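Local coordinates for probable endonuclease 4 (Thermotoga maritima, PDB 4HNO), which probably cleaves DNA at apurinic or apyrimidinic sites during base excision repair, using a cluster of three metal ions, at residues R235-A247 with E273-I287. Residues are numbered along the deposited sequence; the frame is centred on the assembly and turned at random.
Sequences RIGSGFIGEEGFA and EDIKKVFEIIEKFGI
At the outer wall of the TIM barrel R235 and I236, in the loop leading to helix 242-250, meet D274 of the C-terminal helix 268-284, a polar junction of loop against helix. R235 grips D274 side-on: NE and NH2 both reach OD1, from one face of the carboxylate, the NE bond being 3.2 Å long. The bend at chi3 (54°) turns the guanidinium so that NH2 also meets E273 OE1 at 2.7 Å on its anti side, in an almost straight bond with the two planes nearly coplanar. A water spans R235 NH1 and E273 OE1. D274 OD2 takes the I236 N-H from well above the carboxylate plane, at 3.1 Å, and a further bond from T264 OG1, so that both oxygens of this buried carboxylate are engaged.

Next to this network I236 CG2 packs on I281 CD1 (4.0 Å) and V278 CG2, while L219 and L262 of the barrel strands touch I236 as well. Where helix packs on helix, A247 CB sits over one face of the F285 ring, 3.8 Å from its centroid, and touches I281 CG2 at the same distance. E244 CG approaches F285 CZ obliquely. The axes of helix segments 242-247 and 273-284 pass 9.6 Å apart at -73°, a steep crossing between the helix that follows strand 233-234 and the barrel's C-terminal helix, which ends in a Schellman motif at G286, within the xylose isomerase-like TIM-barrel fold.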
loop_
_atom_site.group_PDB
_atom_site.type_symbol
_atom_site.label_atom_id
_atom_site.label_comp_id
_atom_site.label_asym_id
_atom_site.label_seq_id
_atom_site.Cartn_x
_atom_site.Cartn_y
_atom_site.Cartn_z
ATOM N N ARG A 235 -2.018 10.827 12.461
ATOM C CA ARG A 235 -3.388 10.403 12.697
ATOM C C ARG A 235 -4.375 11.226 11.880
ATOM O O ARG A 235 -4.189 12.424 11.687
ATOM C CB ARG A 235 -3.701 10.537 14.192
ATOM C CG ARG A 235 -2.692 9.732 15.012
ATOM C CD ARG A 235 -3.114 9.368 16.382
ATOM N NE ARG A 235 -4.386 8.682 16.376
ATOM C CZ ARG A 235 -5.071 8.464 17.480
ATOM N NH1 ARG A 235 -4.582 8.855 18.650
ATOM N NH2 ARG A 235 -6.234 7.867 17.413
ATOM N N ILE A 236 -5.434 10.580 11.414
ATOM C CA ILE A 236 -6.407 11.241 10.551
ATOM C C ILE A 236 -6.985 12.455 11.250
ATOM O O ILE A 236 -7.548 12.358 12.347
ATOM C CB ILE A 236 -7.557 10.281 10.178
ATOM C CG1 ILE A 236 -7.030 9.018 9.466
ATOM C CG2 ILE A 236 -8.598 11.007 9.332
ATOM C CD1 ILE A 236 -6.227 9.296 8.248
ATOM N N GLY A 237 -6.863 13.607 10.596
ATOM C CA GLY A 237 -7.409 14.843 11.125
ATOM C C GLY A 237 -6.453 15.633 11.992
ATOM O O GLY A 237 -6.751 16.761 12.351
ATOM N N SER A 238 -5.308 15.052 12.325
ATOM C CA SER A 238 -4.356 15.705 13.205
ATOM C C SER A 238 -3.190 16.341 12.479
ATOM O O SER A 238 -2.327 16.931 13.123
ATOM C CB SER A 238 -3.841 14.732 14.251
ATOM O OG SER A 238 -4.888 14.415 15.135
ATOM N N GLY A 239 -3.160 16.232 11.155
ATOM C CA GLY A 239 -2.038 16.747 10.392
ATOM C C GLY A 239 -2.434 17.787 9.374
ATOM O O GLY A 239 -3.482 18.427 9.457
ATOM N N PHE A 240 -1.560 17.988 8.401
ATOM C CA PHE A 240 -1.721 19.057 7.430
ATOM C C PHE A 240 -2.712 18.757 6.316
ATOM O O PHE A 240 -3.103 19.678 5.585
ATOM C CB PHE A 240 -0.379 19.526 6.882
ATOM C CG PHE A 240 0.406 20.363 7.866
ATOM C CD1 PHE A 240 1.370 19.797 8.676
ATOM C CD2 PHE A 240 0.169 21.717 7.966
ATOM C CE1 PHE A 240 2.105 20.565 9.568
ATOM C CE2 PHE A 240 0.884 22.488 8.866
ATOM C CZ PHE A 240 1.857 21.915 9.661
ATOM N N ILE A 241 -3.140 17.506 6.180
ATOM C CA ILE A 241 -4.284 17.230 5.312
ATOM C C ILE A 241 -5.555 17.621 6.068
ATOM O O ILE A 241 -6.358 18.433 5.594
ATOM C CB ILE A 241 -4.286 15.775 4.803
ATOM C CG1 ILE A 241 -3.015 15.527 3.979
ATOM C CG2 ILE A 241 -5.551 15.518 4.000
ATOM C CD1 ILE A 241 -2.802 14.090 3.567
ATOM N N GLY A 242 -5.705 17.084 7.272
ATOM C CA GLY A 242 -6.695 17.568 8.200
ATOM C C GLY A 242 -8.099 17.080 7.916
ATOM O O GLY A 242 -8.370 16.398 6.935
ATOM N N GLU A 243 -9.017 17.445 8.799
ATOM C CA GLU A 243 -10.398 17.055 8.611
ATOM C C GLU A 243 -10.960 17.650 7.327
ATOM O O GLU A 243 -11.649 16.976 6.582
ATOM C CB GLU A 243 -11.270 17.434 9.807
ATOM C CG GLU A 243 -10.900 16.739 11.103
ATOM C CD GLU A 243 -11.931 16.956 12.195
ATOM O OE1 GLU A 243 -12.869 17.754 11.979
ATOM O OE2 GLU A 243 -11.805 16.329 13.266
ATOM N N GLU A 244 -10.649 18.916 7.066
ATOM C CA GLU A 244 -11.187 19.571 5.886
ATOM C C GLU A 244 -10.622 18.960 4.606
ATOM O O GLU A 244 -11.331 18.814 3.618
ATOM C CB GLU A 244 -10.919 21.079 5.931
ATOM C CG GLU A 244 -11.569 21.770 7.130
ATOM C CD GLU A 244 -11.715 23.268 6.990
ATOM O OE1 GLU A 244 -11.223 23.847 6.001
ATOM O OE2 GLU A 244 -12.351 23.865 7.880
ATOM N N GLY A 245 -9.339 18.630 4.615
ATOM C CA GLY A 245 -8.727 18.039 3.444
ATOM C C GLY A 245 -9.249 16.645 3.156
ATOM O O GLY A 245 -9.561 16.301 2.012
ATOM N N PHE A 246 -9.346 15.825 4.198
ATOM C CA PHE A 246 -9.894 14.506 3.997
ATOM C C PHE A 246 -11.359 14.568 3.567
ATOM O O PHE A 246 -11.788 13.752 2.758
ATOM C CB PHE A 246 -9.689 13.603 5.217
ATOM C CG PHE A 246 -8.318 13.003 5.281
ATOM C CD1 PHE A 246 -7.452 13.311 6.303
ATOM C CD2 PHE A 246 -7.876 12.154 4.284
ATOM C CE1 PHE A 246 -6.173 12.781 6.349
ATOM C CE2 PHE A 246 -6.594 11.629 4.320
ATOM C CZ PHE A 246 -5.749 11.947 5.352
ATOM N N ALA A 247 -12.122 15.544 4.052
ATOM C CA ALA A 247 -13.503 15.659 3.599
ATOM C C ALA A 247 -13.566 15.865 2.089
ATOM O O ALA A 247 -14.422 15.309 1.435
ATOM C CB ALA A 247 -14.195 16.794 4.330
ATOM N N GLU A 273 -9.852 4.394 16.623
ATOM C CA GLU A 273 -10.209 5.793 16.763
ATOM C C GLU A 273 -10.164 6.504 15.413
ATOM O O GLU A 273 -11.025 7.343 15.129
ATOM C CB GLU A 273 -9.283 6.485 17.766
ATOM C CG GLU A 273 -9.519 6.091 19.209
ATOM C CD GLU A 273 -8.503 6.708 20.157
ATOM O OE1 GLU A 273 -7.615 7.460 19.696
ATOM O OE2 GLU A 273 -8.595 6.438 21.373
ATOM N N ASP A 274 -9.159 6.194 14.597
ATOM C CA ASP A 274 -9.049 6.827 13.293
ATOM C C ASP A 274 -10.210 6.424 12.385
ATOM O O ASP A 274 -10.691 7.251 11.613
ATOM C CB ASP A 274 -7.689 6.549 12.633
ATOM C CG ASP A 274 -6.566 7.495 13.147
ATOM O OD1 ASP A 274 -6.762 8.087 14.243
ATOM O OD2 ASP A 274 -5.499 7.613 12.470
ATOM N N ILE A 275 -10.666 5.169 12.461
ATOM C CA ILE A 275 -11.802 4.757 11.661
ATOM C C ILE A 275 -13.039 5.538 12.104
ATOM O O ILE A 275 -13.796 6.038 11.274
ATOM C CB ILE A 275 -12.025 3.227 11.747
ATOM C CG1 ILE A 275 -10.876 2.518 11.019
ATOM C CG2 ILE A 275 -13.356 2.844 11.138
ATOM C CD1 ILE A 275 -10.961 1.001 11.053
ATOM N N LYS A 276 -13.241 5.677 13.408
ATOM C CA LYS A 276 -14.346 6.491 13.895
ATOM C C LYS A 276 -14.222 7.922 13.385
ATOM O O LYS A 276 -15.223 8.524 13.019
ATOM C CB LYS A 276 -14.376 6.473 15.414
ATOM C CG LYS A 276 -14.924 5.183 15.991
ATOM C CD LYS A 276 -14.953 5.213 17.514
ATOM C CE LYS A 276 -15.370 3.866 18.089
ATOM N NZ LYS A 276 -14.356 2.804 17.828
ATOM N N LYS A 277 -13.007 8.472 13.378
ATOM C CA LYS A 277 -12.786 9.829 12.878
ATOM C C LYS A 277 -13.170 9.948 11.402
ATOM O O LYS A 277 -13.761 10.942 10.996
ATOM C CB LYS A 277 -11.327 10.231 13.095
ATOM C CG LYS A 277 -10.964 11.634 12.637
ATOM C CD LYS A 277 -11.703 12.688 13.432
ATOM C CE LYS A 277 -10.966 14.013 13.402
ATOM N NZ LYS A 277 -11.606 15.006 14.302
ATOM N N VAL A 278 -12.812 8.960 10.589
ATOM C CA VAL A 278 -13.200 8.984 9.188
ATOM C C VAL A 278 -14.715 9.097 9.047
ATOM O O VAL A 278 -15.218 9.921 8.284
ATOM C CB VAL A 278 -12.661 7.748 8.445
ATOM C CG1 VAL A 278 -13.292 7.618 7.071
ATOM C CG2 VAL A 278 -11.138 7.842 8.357
ATOM N N PHE A 279 -15.449 8.279 9.782
ATOM C CA PHE A 279 -16.892 8.360 9.706
ATOM C C PHE A 279 -17.438 9.658 10.293
ATOM O O PHE A 279 -18.439 10.182 9.796
ATOM C CB PHE A 279 -17.524 7.104 10.301
ATOM C CG PHE A 279 -17.319 5.895 9.437
ATOM C CD1 PHE A 279 -16.493 4.867 9.841
ATOM C CD2 PHE A 279 -17.897 5.827 8.181
ATOM C CE1 PHE A 279 -16.281 3.766 9.022
ATOM C CE2 PHE A 279 -17.687 4.735 7.367
ATOM C CZ PHE A 279 -16.876 3.707 7.790
ATOM N N GLU A 280 -16.775 10.194 11.317
ATOM C CA GLU A 280 -17.167 11.507 11.863
ATOM C C GLU A 280 -17.011 12.574 10.791
ATOM O O GLU A 280 -17.856 13.462 10.675
ATOM C CB GLU A 280 -16.294 11.934 13.044
ATOM C CG GLU A 280 -16.399 11.154 14.330
ATOM C CD GLU A 280 -15.366 11.626 15.348
ATOM O OE1 GLU A 280 -15.222 12.858 15.509
ATOM O OE2 GLU A 280 -14.678 10.779 15.962
ATOM N N ILE A 281 -15.905 12.542 10.060
ATOM C CA ILE A 281 -15.679 13.514 9.006
ATOM C C ILE A 281 -16.760 13.404 7.934
ATOM O O ILE A 281 -17.329 14.407 7.519
ATOM C CB ILE A 281 -14.267 13.344 8.388
ATOM C CG1 ILE A 281 -13.199 13.756 9.407
ATOM C CG2 ILE A 281 -14.129 14.128 7.096
ATOM C CD1 ILE A 281 -11.804 13.325 9.025
ATOM N N ILE A 282 -17.035 12.187 7.483
ATOM C CA ILE A 282 -18.089 11.969 6.497
ATOM C C ILE A 282 -19.436 12.545 6.969
ATOM O O ILE A 282 -20.152 13.178 6.194
ATOM C CB ILE A 282 -18.200 10.461 6.169
ATOM C CG1 ILE A 282 -16.958 10.017 5.381
ATOM C CG2 ILE A 282 -19.473 10.154 5.395
ATOM C CD1 ILE A 282 -16.826 8.501 5.223
ATOM N N GLU A 283 -19.754 12.337 8.241
ATOM C CA GLU A 283 -21.009 12.828 8.805
ATOM C C GLU A 283 -21.017 14.357 8.949
ATOM O O GLU A 283 -21.945 15.027 8.497
ATOM C CB GLU A 283 -21.271 12.158 10.158
ATOM C CG GLU A 283 -22.560 12.601 10.828
ATOM C CD GLU A 283 -23.144 11.534 11.735
ATOM O OE1 GLU A 283 -22.404 10.602 12.114
ATOM O OE2 GLU A 283 -24.346 11.625 12.058
ATOM N N LYS A 284 -19.971 14.897 9.569
ATOM C CA LYS A 284 -19.868 16.328 9.856
ATOM C C LYS A 284 -19.892 17.193 8.598
ATOM O O LYS A 284 -20.492 18.272 8.594
ATOM C CB LYS A 284 -18.580 16.611 10.642
ATOM C CG LYS A 284 -18.252 18.091 10.764
ATOM C CD LYS A 284 -17.079 18.337 11.695
ATOM C CE LYS A 284 -16.654 19.795 11.663
ATOM N NZ LYS A 284 -15.547 20.073 12.618
ATOM N N PHE A 285 -19.229 16.723 7.546
ATOM C CA PHE A 285 -19.117 17.485 6.310
ATOM C C PHE A 285 -20.199 17.124 5.293
ATOM O O PHE A 285 -20.214 17.658 4.183
ATOM C CB PHE A 285 -17.712 17.343 5.716
ATOM C CG PHE A 285 -16.664 18.082 6.496
ATOM C CD1 PHE A 285 -16.016 17.483 7.561
ATOM C CD2 PHE A 285 -16.335 19.382 6.167
ATOM C CE1 PHE A 285 -15.069 18.164 8.283
ATOM C CE2 PHE A 285 -15.383 20.070 6.886
ATOM C CZ PHE A 285 -14.751 19.464 7.947
ATOM N N GLY A 286 -21.117 16.240 5.681
ATOM C CA GLY A 286 -22.277 15.917 4.860
ATOM C C GLY A 286 -21.896 15.252 3.551
ATOM O O GLY A 286 -22.482 15.520 2.504
ATOM N N ILE A 287 -20.902 14.374 3.606
ATOM C CA ILE A 287 -20.401 13.731 2.406
ATOM C C ILE A 287 -21.311 12.594 1.968
ATOM O O ILE A 287 -21.667 11.716 2.760
ATOM C CB ILE A 287 -18.981 13.207 2.622
ATOM C CG1 ILE A 287 -18.041 14.380 2.891
ATOM C CG2 ILE A 287 -18.506 12.411 1.411
ATOM C CD1 ILE A 287 -16.686 13.954 3.367
HETATM O O HOH W 1 -5.010 8.160 21.088
HETATM O O HOH W 2 -7.923 10.388 14.421
HETATM O O HOH W 3 -9.110 16.332 14.378
#